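GTP-sensing transcriptional pleiotropic repressor CodY (Clostridioides difficile, PDB 5N0L) probably senses branched-chain amino acids and GTP as a nutrient-responsive transcriptional repressor, and holds isoleucine in its GAF domain. Local coordinates at residues A[54-59]-A[64-69]; A[83-88]-A[115-120]; A[93-98]-A[102-107]. All blocks are in the same frame, centred on the assembly; numbering follows the deposited sequence.

Overall arrangement
All three contacts reach the five-stranded antiparallel sheet of one GAF domain. Contacts 1 and 3 supply residues of the isoleucine pocket (S65; F104 and E107), and contact 2 lies behind, the V85 side chain about 7 Å from the ligand. Contact 1, at edge strand 53-57, and contact 3, at the opposite edge strand 92-95, have centres about 17 Å apart yet meet where S65 OG lies 3.3 Å from E107 OE2. Contact 3 is nested in the chain loop closed by contact 2, joined to it by L95 N to T115 O at 2.8 Å and by V85 CG1, 3.6 Å from F104 CE1. Contacts 1 and 2 do not touch, their nearest atoms being about 7 Å apart.

Contact 1: A[54-59]-A[64-69]; sequences LGLHLN and SSVIED. With ILE (isoleucine), chain G.
S64 lies against L58, both of whose methyls approach the serine CB: CD1 at 3.8 Å and CD2 at 3.9 Å. The hydroxyl of S64 also comes near these methyls, but its bond is made within its own segment. With OG anti to the backbone N (chi1 179°), it faces forward along the chain and accepts from V66 N at 3.1 Å, with an N-H...O angle of 162°, which closes an ST turn.

Next in sequence, S65 turns its hydroxyl to the ligand. S65 OG accepts from the amine N of the bound isoleucine at 2.7 Å, while the backbone N of S65 is hydrogen-bonded to Y45 OH, a group that also binds the ligand. V66 points back toward strand 53-57: its CG2 meets L56 tip to tip, at 3.8 Å from L56 CD1 and 3.9 Å from L56 CD2. Y45, on the adjoining strand 43-48, touches both L56 and V66. I67 then pairs through its backbone with K76 in the small two-stranded sheet, and D69 takes backbone N-H groups of Y71 and T72 on OD2 and a salt bridge from K76 on OD1.

Between the two segments the contact is thus wholly apolar and small, two leucines each presenting a pair of methyls to one carbon. The S64 hydroxyl bonds within its own segment and that of S65 bonds the ligand. The packing probably helps to hold the ST turn against the sheet edge, and with it the S65 hydroxyl that accepts from the ligand amine.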
loop_
_atom_site.group_PDB
_atom_site.type_symbol
_atom_site.label_atom_id
_atom_site.label_comp_id
_atom_site.label_asym_id
_atom_site.label_seq_id
_atom_site.Cartn_x
_atom_site.Cartn_y
_atom_site.Cartn_z
ATOM N N LEU A 54 12.263 14.185 11.109
ATOM C CA LEU A 54 10.969 13.664 10.877
ATOM C C LEU A 54 10.016 13.860 12.030
ATOM O O LEU A 54 8.773 13.782 11.864
ATOM C CB LEU A 54 11.011 12.206 10.454
ATOM C CG LEU A 54 11.984 11.744 9.359
ATOM C CD1 LEU A 54 11.840 10.273 9.118
ATOM C CD2 LEU A 54 11.693 12.524 8.069
ATOM N N GLY A 55 10.604 14.013 13.238
ATOM C CA GLY A 55 9.779 14.170 14.441
ATOM C C GLY A 55 10.603 14.992 15.417
ATOM O O GLY A 55 11.826 14.829 15.534
ATOM N N LEU A 56 9.940 15.892 16.096
ATOM C CA LEU A 56 10.613 16.836 16.970
ATOM C C LEU A 56 9.766 17.183 18.119
ATOM O O LEU A 56 8.616 17.438 17.948
ATOM C CB LEU A 56 10.904 18.119 16.193
ATOM C CG LEU A 56 11.622 19.229 16.938
ATOM C CD1 LEU A 56 13.040 18.889 17.356
ATOM C CD2 LEU A 56 11.678 20.516 16.050
ATOM N N HIS A 57 10.373 17.183 19.343
ATOM C CA HIS A 57 9.784 17.789 20.503
ATOM C C HIS A 57 10.850 18.514 21.282
ATOM O O HIS A 57 11.972 17.970 21.529
ATOM C CB HIS A 57 9.265 16.752 21.504
ATOM C CG HIS A 57 8.693 17.393 22.737
ATOM N ND1 HIS A 57 7.489 18.087 22.801
ATOM C CD2 HIS A 57 9.301 17.558 23.944
ATOM C CE1 HIS A 57 7.358 18.539 24.056
ATOM N NE2 HIS A 57 8.465 18.268 24.734
ATOM N N LEU A 58 10.556 19.721 21.712
ATOM C CA LEU A 58 11.573 20.558 22.450
ATOM C C LEU A 58 11.103 20.918 23.846
ATOM O O LEU A 58 10.246 21.758 24.027
ATOM C CB LEU A 58 11.932 21.873 21.656
ATOM C CG LEU A 58 12.626 21.619 20.313
ATOM C CD1 LEU A 58 12.691 23.001 19.571
ATOM C CD2 LEU A 58 14.017 20.938 20.441
ATOM N N ASN A 59 11.657 20.223 24.841
ATOM C CA ASN A 59 11.491 20.616 26.229
ATOM C C ASN A 59 12.286 21.889 26.560
ATOM O O ASN A 59 11.860 22.667 27.385
ATOM C CB ASN A 59 11.994 19.398 27.077
ATOM C CG ASN A 59 11.711 19.609 28.572
ATOM O OD1 ASN A 59 10.584 19.397 28.985
ATOM N ND2 ASN A 59 12.707 20.071 29.378
ATOM N N SER A 64 17.824 23.668 20.576
ATOM C CA SER A 64 17.542 22.899 19.357
ATOM C C SER A 64 18.728 22.896 18.438
ATOM O O SER A 64 19.344 23.941 18.257
ATOM C CB SER A 64 16.368 23.472 18.635
ATOM O OG SER A 64 16.209 22.684 17.488
ATOM N N SER A 65 19.056 21.755 17.894
ATOM C CA SER A 65 20.109 21.653 16.856
ATOM C C SER A 65 19.509 21.604 15.425
ATOM O O SER A 65 20.204 21.245 14.510
ATOM C CB SER A 65 21.003 20.427 17.064
ATOM O OG SER A 65 21.835 20.668 18.173
ATOM N N VAL A 66 18.213 21.793 15.330
ATOM C CA VAL A 66 17.507 21.748 14.032
ATOM C C VAL A 66 17.925 22.984 13.271
ATOM O O VAL A 66 18.074 24.080 13.794
ATOM C CB VAL A 66 15.990 21.740 14.160
ATOM C CG1 VAL A 66 15.349 21.667 12.807
ATOM C CG2 VAL A 66 15.425 20.481 14.872
ATOM N N ILE A 67 18.204 22.733 12.006
ATOM C CA ILE A 67 18.466 23.875 11.080
ATOM C C ILE A 67 17.539 23.750 9.954
ATOM O O ILE A 67 17.130 22.679 9.612
ATOM C CB ILE A 67 19.922 23.971 10.696
ATOM C CG1 ILE A 67 20.416 22.717 10.075
ATOM C CG2 ILE A 67 20.827 24.375 11.858
ATOM C CD1 ILE A 67 21.802 22.884 9.495
ATOM N N GLU A 68 17.269 24.902 9.303
ATOM C CA GLU A 68 16.336 24.962 8.195
ATOM C C GLU A 68 17.210 24.986 6.985
ATOM O O GLU A 68 18.180 25.732 6.953
ATOM C CB GLU A 68 15.597 26.305 8.193
ATOM C CG GLU A 68 14.957 26.709 9.498
ATOM C CD GLU A 68 13.476 26.475 9.466
ATOM O OE1 GLU A 68 13.098 25.288 9.427
ATOM O OE2 GLU A 68 12.706 27.461 9.476
ATOM N N ASP A 69 16.903 24.162 6.023
ATOM C CA ASP A 69 17.710 24.174 4.789
ATOM C C ASP A 69 17.575 25.609 4.118
ATOM O O ASP A 69 16.468 26.159 3.982
ATOM C CB ASP A 69 17.266 23.022 3.910
ATOM C CG ASP A 69 18.069 22.941 2.625
ATOM O OD1 ASP A 69 19.195 22.425 2.713
ATOM O OD2 ASP A 69 17.606 23.417 1.551
HETATM N N ILE G . 21.518 20.455 20.850
HETATM C CA ILE G . 20.769 19.198 21.152
HETATM C C ILE G . 19.902 19.405 22.367
HETATM O O ILE G . 20.413 19.867 23.385
HETATM C CB ILE G . 21.734 18.047 21.339
HETATM C CG1 ILE G . 22.442 17.768 20.005
HETATM C CG2 ILE G . 20.999 16.796 21.684
HETATM C CD1 ILE G . 21.617 17.017 18.976
HETATM O OXT ILE G . 18.714 19.192 22.250
#

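Contact 2: A[83-88]-A[115-120]; sequences QNVLKI and TTVVPI
I88 and V117 make the principal side-chain meeting here, crossing at about a right angle. The isoleucine extends its longer branch: CG1 stands beside the backbone N (chi1 -63°) and the chain then runs on nearly straight (chi2 162°), which brings CD1 to 3.8 Å from V117 CG1 and 4.0 Å from V117 CB. Its shorter branch, CG2, lies instead near the backbone, 4.2 Å from V117 O. V117 turns CG1 away from its own nitrogen (chi1 -175°), and this one methyl meets both I88 and V85. V85 is the second and looser partner, its CG1 lying 4.4 Å from V117 CG1. V117 also touches T129 of the adjacent strand 125-134, as does V85.

V85 and I88 can approach one strand together because they begin and end a type I turn, closed by I88 N donating to V85 O at 3.3 Å, which follows on from helix 79-85. At the turn's last residue the backbone itself touches the sheet, with I88 O 3.6 Å from P119 CG. The two turn carbonyls are also gripped by a single guanidinium: R126 gives NH1 to I88 O and NH2 to V85 O, supplying buried acceptors with a donor from the sheet, while its side chain lies against P119.

Strand 114-122 alternates in the usual way. V117 faces the turn, whereas T116, V118 and I120 pack on helix 141-158. The antiparallel sheet, in strand order 2-1-5-4-3, thus has the C-terminal helix on one face and the ligand-side helices and loops on the other, the layered architecture characteristic of a GAF domain.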
loop_
_atom_site.group_PDB
_atom_site.type_symbol
_atom_site.label_atom_id
_atom_site.label_comp_id
_atom_site.label_asym_id
_atom_site.label_seq_id
_atom_site.Cartn_x
_atom_site.Cartn_y
_atom_site.Cartn_z
ATOM N N GLN A 83 26.377 12.797 9.842
ATOM C CA GLN A 83 27.501 11.840 9.674
ATOM C C GLN A 83 27.862 11.179 11.016
ATOM O O GLN A 83 28.087 9.863 11.020
ATOM C CB GLN A 83 28.621 12.225 8.817
ATOM C CG GLN A 83 28.059 12.663 7.418
ATOM C CD GLN A 83 27.159 11.716 6.654
ATOM O OE1 GLN A 83 27.427 10.474 6.511
ATOM N NE2 GLN A 83 26.114 12.298 6.003
ATOM N N ASN A 84 27.897 12.017 12.003
ATOM C CA ASN A 84 28.392 11.523 13.296
ATOM C C ASN A 84 27.424 10.577 13.958
ATOM O O ASN A 84 27.913 9.582 14.535
ATOM C CB ASN A 84 28.774 12.642 14.204
ATOM C CG ASN A 84 30.049 13.376 13.771
ATOM O OD1 ASN A 84 30.348 14.459 14.355
ATOM N ND2 ASN A 84 30.813 12.824 12.806
ATOM N N VAL A 85 26.116 10.792 13.876
ATOM C CA VAL A 85 25.191 9.824 14.512
ATOM C C VAL A 85 25.244 8.426 13.882
ATOM O O VAL A 85 24.916 7.396 14.525
ATOM C CB VAL A 85 23.776 10.360 14.735
ATOM C CG1 VAL A 85 23.764 11.579 15.649
ATOM C CG2 VAL A 85 23.039 10.615 13.385
ATOM N N LEU A 86 25.630 8.322 12.574
ATOM C CA LEU A 86 25.665 7.085 11.923
ATOM C C LEU A 86 26.926 6.253 12.307
ATOM O O LEU A 86 27.024 5.077 11.964
ATOM C CB LEU A 86 25.610 7.297 10.404
ATOM C CG LEU A 86 24.303 7.966 9.957
ATOM C CD1 LEU A 86 24.459 8.332 8.439
ATOM C CD2 LEU A 86 23.090 7.068 10.093
ATOM N N LYS A 87 27.861 6.881 13.019
ATOM C CA LYS A 87 29.077 6.201 13.544
ATOM C C LYS A 87 28.720 5.400 14.800
ATOM O O LYS A 87 29.531 4.556 15.181
ATOM C CB LYS A 87 30.152 7.209 13.974
ATOM C CG LYS A 87 30.708 8.056 12.851
ATOM C CD LYS A 87 31.560 9.175 13.310
ATOM C CE LYS A 87 32.061 9.977 12.123
ATOM N NZ LYS A 87 33.151 10.883 12.458
ATOM N N ILE A 88 27.544 5.622 15.350
ATOM C CA ILE A 88 27.024 4.912 16.568
ATOM C C ILE A 88 26.190 3.718 16.085
ATOM O O ILE A 88 25.162 3.898 15.468
ATOM C CB ILE A 88 26.175 5.899 17.424
ATOM C CG1 ILE A 88 27.029 7.110 17.981
ATOM C CG2 ILE A 88 25.420 5.215 18.595
ATOM C CD1 ILE A 88 26.315 8.333 18.473
ATOM N N THR A 115 22.683 12.988 26.979
ATOM C CA THR A 115 22.125 12.661 25.667
ATOM C C THR A 115 22.246 11.163 25.346
ATOM O O THR A 115 23.324 10.556 25.533
ATOM C CB THR A 115 22.869 13.520 24.595
ATOM O OG1 THR A 115 22.627 14.902 24.910
ATOM C CG2 THR A 115 22.275 13.117 23.167
ATOM N N THR A 116 21.143 10.568 24.939
ATOM C CA THR A 116 21.087 9.227 24.491
ATOM C C THR A 116 20.778 9.151 22.985
ATOM O O THR A 116 19.846 9.832 22.507
ATOM C CB THR A 116 20.066 8.476 25.329
ATOM O OG1 THR A 116 20.614 8.397 26.696
ATOM C CG2 THR A 116 19.778 7.067 24.788
ATOM N N VAL A 117 21.519 8.323 22.309
ATOM C CA VAL A 117 21.424 8.150 20.825
ATOM C C VAL A 117 21.132 6.702 20.486
ATOM O O VAL A 117 21.913 5.737 20.842
ATOM C CB VAL A 117 22.707 8.629 20.160
ATOM C CG1 VAL A 117 22.555 8.564 18.610
ATOM C CG2 VAL A 117 23.110 10.031 20.640
ATOM N N VAL A 118 19.949 6.534 19.903
ATOM C CA VAL A 118 19.416 5.217 19.606
ATOM C C VAL A 118 19.295 5.020 18.112
ATOM O O VAL A 118 18.464 5.746 17.487
ATOM C CB VAL A 118 18.068 4.970 20.244
ATOM C CG1 VAL A 118 17.611 3.526 19.992
ATOM C CG2 VAL A 118 18.140 5.318 21.739
ATOM N N PRO A 119 20.022 4.019 17.579
ATOM C CA PRO A 119 19.819 3.713 16.136
ATOM C C PRO A 119 18.402 3.265 15.841
ATOM O O PRO A 119 17.770 2.499 16.588
ATOM C CB PRO A 119 20.820 2.604 15.854
ATOM C CG PRO A 119 21.948 2.853 16.842
ATOM C CD PRO A 119 21.242 3.337 18.090
ATOM N N ILE A 120 17.860 3.693 14.687
ATOM C CA ILE A 120 16.564 3.249 14.238
ATOM C C ILE A 120 16.828 2.291 13.090
ATOM O O ILE A 120 17.417 2.677 12.047
ATOM C CB ILE A 120 15.672 4.413 13.760
ATOM C CG1 ILE A 120 15.339 5.373 14.894
ATOM C CG2 ILE A 120 14.439 3.893 13.078
ATOM C CD1 ILE A 120 14.609 6.700 14.619
#

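Contact 3: A[93-98]-A[102-107]; sequences ENLNGE and EIFPEE. With ILE (isoleucine), chain G.
E98 approaches E102 just after a non-proline cis peptide, N96-G97, with E98 O 4.2 Å from E102 N. The contact is a wall of the GAF-domain ligand pocket, built from the loop that follows helix 100-103 and backed by edge strand 92-95. A G1 beta bulge, N94 and L95 both facing T115, lies in the pairing of strand 92-95 with 114-122. The F104 ring, touched obliquely by L95, has I103 CG2 over the centre of one face, 3.5 Å above the plane, and CD1 of the bound isoleucine over the opposite face, offset toward the rim.

L95 carries the contact through CD2, which lies 4.0 Å from F104 CE2. The same methyl comes to 3.3 Å from I103 CD1, a closeness that is doubtful. Y81 adds an edge-to-face contact to the F104 ring, and its OH is hydrogen-bonded to E107 OE2. A type I turn from F104 to E107, closed by a weak bond from E107 N to F104 O, places the glutamate beside the ligand. Its chain is bent at chi2 (-55°), and OE1, which also pairs with R110 NE, accepts from the isoleucine amine N at 2.9 Å.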
loop_
_atom_site.group_PDB
_atom_site.type_symbol
_atom_site.label_atom_id
_atom_site.label_comp_id
_atom_site.label_asym_id
_atom_site.label_seq_id
_atom_site.Cartn_x
_atom_site.Cartn_y
_atom_site.Cartn_z
ATOM N N GLU A 93 24.364 5.583 25.595
ATOM C CA GLU A 93 23.586 6.231 26.652
ATOM C C GLU A 93 24.355 7.185 27.443
ATOM O O GLU A 93 25.518 6.951 27.742
ATOM C CB GLU A 93 22.840 5.275 27.564
ATOM C CG GLU A 93 23.605 4.308 28.328
ATOM C CD GLU A 93 22.940 3.971 29.693
ATOM O OE1 GLU A 93 21.763 4.261 30.101
ATOM O OE2 GLU A 93 23.696 3.416 30.423
ATOM N N ASN A 94 23.692 8.270 27.829
ATOM C CA ASN A 94 24.240 9.255 28.745
ATOM C C ASN A 94 25.530 9.857 28.340
ATOM O O ASN A 94 26.447 9.986 29.102
ATOM C CB ASN A 94 24.339 8.651 30.216
ATOM C CG ASN A 94 23.027 8.338 30.774
ATOM O OD1 ASN A 94 22.795 7.235 31.396
ATOM N ND2 ASN A 94 22.123 9.273 30.613
ATOM N N LEU A 95 25.637 10.225 27.053
ATOM C CA LEU A 95 26.694 10.993 26.622
ATOM C C LEU A 95 26.578 12.352 27.373
ATOM O O LEU A 95 25.475 12.950 27.476
ATOM C CB LEU A 95 26.474 11.163 25.059
ATOM C CG LEU A 95 27.514 11.873 24.307
ATOM C CD1 LEU A 95 28.794 11.067 24.310
ATOM C CD2 LEU A 95 27.001 11.998 22.845
ATOM N N ASN A 96 27.698 12.776 27.973
ATOM C CA ASN A 96 27.851 13.910 28.919
ATOM C C ASN A 96 29.435 14.120 28.996
ATOM O O ASN A 96 30.145 13.262 28.589
ATOM C CB ASN A 96 27.229 13.353 30.261
ATOM C CG ASN A 96 27.255 14.325 31.445
ATOM O OD1 ASN A 96 27.995 14.062 32.388
ATOM N ND2 ASN A 96 26.440 15.386 31.467
ATOM N N GLY A 97 30.084 15.143 29.507
ATOM C CA GLY A 97 29.844 16.421 29.363
ATOM C C GLY A 97 30.796 16.658 28.119
ATOM O O GLY A 97 30.269 16.749 27.041
ATOM N N GLU A 98 32.132 16.727 28.226
ATOM C CA GLU A 98 32.995 17.004 27.013
ATOM C C GLU A 98 32.997 15.902 25.976
ATOM O O GLU A 98 33.187 16.184 24.746
ATOM C CB GLU A 98 34.456 17.409 27.323
ATOM C CG GLU A 98 34.569 18.807 27.928
ATOM C CD GLU A 98 35.819 19.558 27.512
ATOM O OE1 GLU A 98 36.724 19.686 28.358
ATOM O OE2 GLU A 98 35.874 20.022 26.338
ATOM N N GLU A 102 32.614 14.906 20.745
ATOM C CA GLU A 102 33.132 13.961 19.783
ATOM C C GLU A 102 32.044 13.658 18.716
ATOM O O GLU A 102 32.362 13.524 17.530
ATOM C CB GLU A 102 33.662 12.685 20.494
ATOM C CG GLU A 102 34.900 12.948 21.362
ATOM C CD GLU A 102 35.273 11.788 22.338
ATOM O OE1 GLU A 102 34.845 10.620 22.136
ATOM O OE2 GLU A 102 36.015 12.029 23.322
ATOM N N ILE A 103 30.774 13.630 19.136
ATOM C CA ILE A 103 29.629 13.386 18.252
ATOM C C ILE A 103 28.902 14.667 17.801
ATOM O O ILE A 103 28.489 14.770 16.591
ATOM C CB ILE A 103 28.597 12.488 18.976
ATOM C CG1 ILE A 103 29.277 11.126 19.275
ATOM C CG2 ILE A 103 27.389 12.276 18.077
ATOM C CD1 ILE A 103 28.809 10.524 20.559
ATOM N N PHE A 104 28.726 15.612 18.691
ATOM C CA PHE A 104 27.923 16.814 18.441
ATOM C C PHE A 104 28.825 17.986 18.732
ATOM O O PHE A 104 28.807 18.568 19.846
ATOM C CB PHE A 104 26.665 16.835 19.303
ATOM C CG PHE A 104 25.774 15.695 19.102
ATOM C CD1 PHE A 104 25.076 15.472 17.909
ATOM C CD2 PHE A 104 25.535 14.790 20.173
ATOM C CE1 PHE A 104 24.229 14.433 17.752
ATOM C CE2 PHE A 104 24.696 13.706 20.020
ATOM C CZ PHE A 104 24.005 13.491 18.830
ATOM N N PRO A 105 29.606 18.432 17.689
ATOM C CA PRO A 105 30.662 19.381 18.050
ATOM C C PRO A 105 30.302 20.796 18.404
ATOM O O PRO A 105 31.192 21.523 18.856
ATOM C CB PRO A 105 31.575 19.372 16.825
ATOM C CG PRO A 105 31.482 18.044 16.318
ATOM C CD PRO A 105 30.056 17.624 16.535
ATOM N N GLU A 106 29.030 21.175 18.227
ATOM C CA GLU A 106 28.578 22.510 18.481
ATOM C C GLU A 106 27.872 22.653 19.800
ATOM O O GLU A 106 27.063 23.593 20.017
ATOM C CB GLU A 106 27.573 22.942 17.359
ATOM C CG GLU A 106 28.087 22.844 15.942
ATOM C CD GLU A 106 29.426 23.496 15.839
ATOM O OE1 GLU A 106 29.502 24.708 16.187
ATOM O OE2 GLU A 106 30.404 22.790 15.474
ATOM N N GLU A 107 28.148 21.758 20.730
ATOM C CA GLU A 107 27.378 21.803 21.924
ATOM C C GLU A 107 28.006 22.557 23.074
ATOM O O GLU A 107 27.574 22.323 24.272
ATOM C CB GLU A 107 27.045 20.355 22.376
ATOM C CG GLU A 107 26.133 19.634 21.439
ATOM C CD GLU A 107 24.839 20.360 21.169
ATOM O OE1 GLU A 107 24.112 20.558 22.173
ATOM O OE2 GLU A 107 24.565 20.741 19.938
HETATM N N ILE G . 21.518 20.455 20.850
HETATM C CA ILE G . 20.769 19.198 21.152
HETATM C C ILE G . 19.902 19.405 22.367
HETATM O O ILE G . 20.413 19.867 23.385
HETATM C CB ILE G . 21.734 18.047 21.339
HETATM C CG1 ILE G . 22.442 17.768 20.005
HETATM C CG2 ILE G . 20.999 16.796 21.684
HETATM C CD1 ILE G . 21.617 17.017 18.976
HETATM O OXT ILE G . 18.714 19.192 22.250
#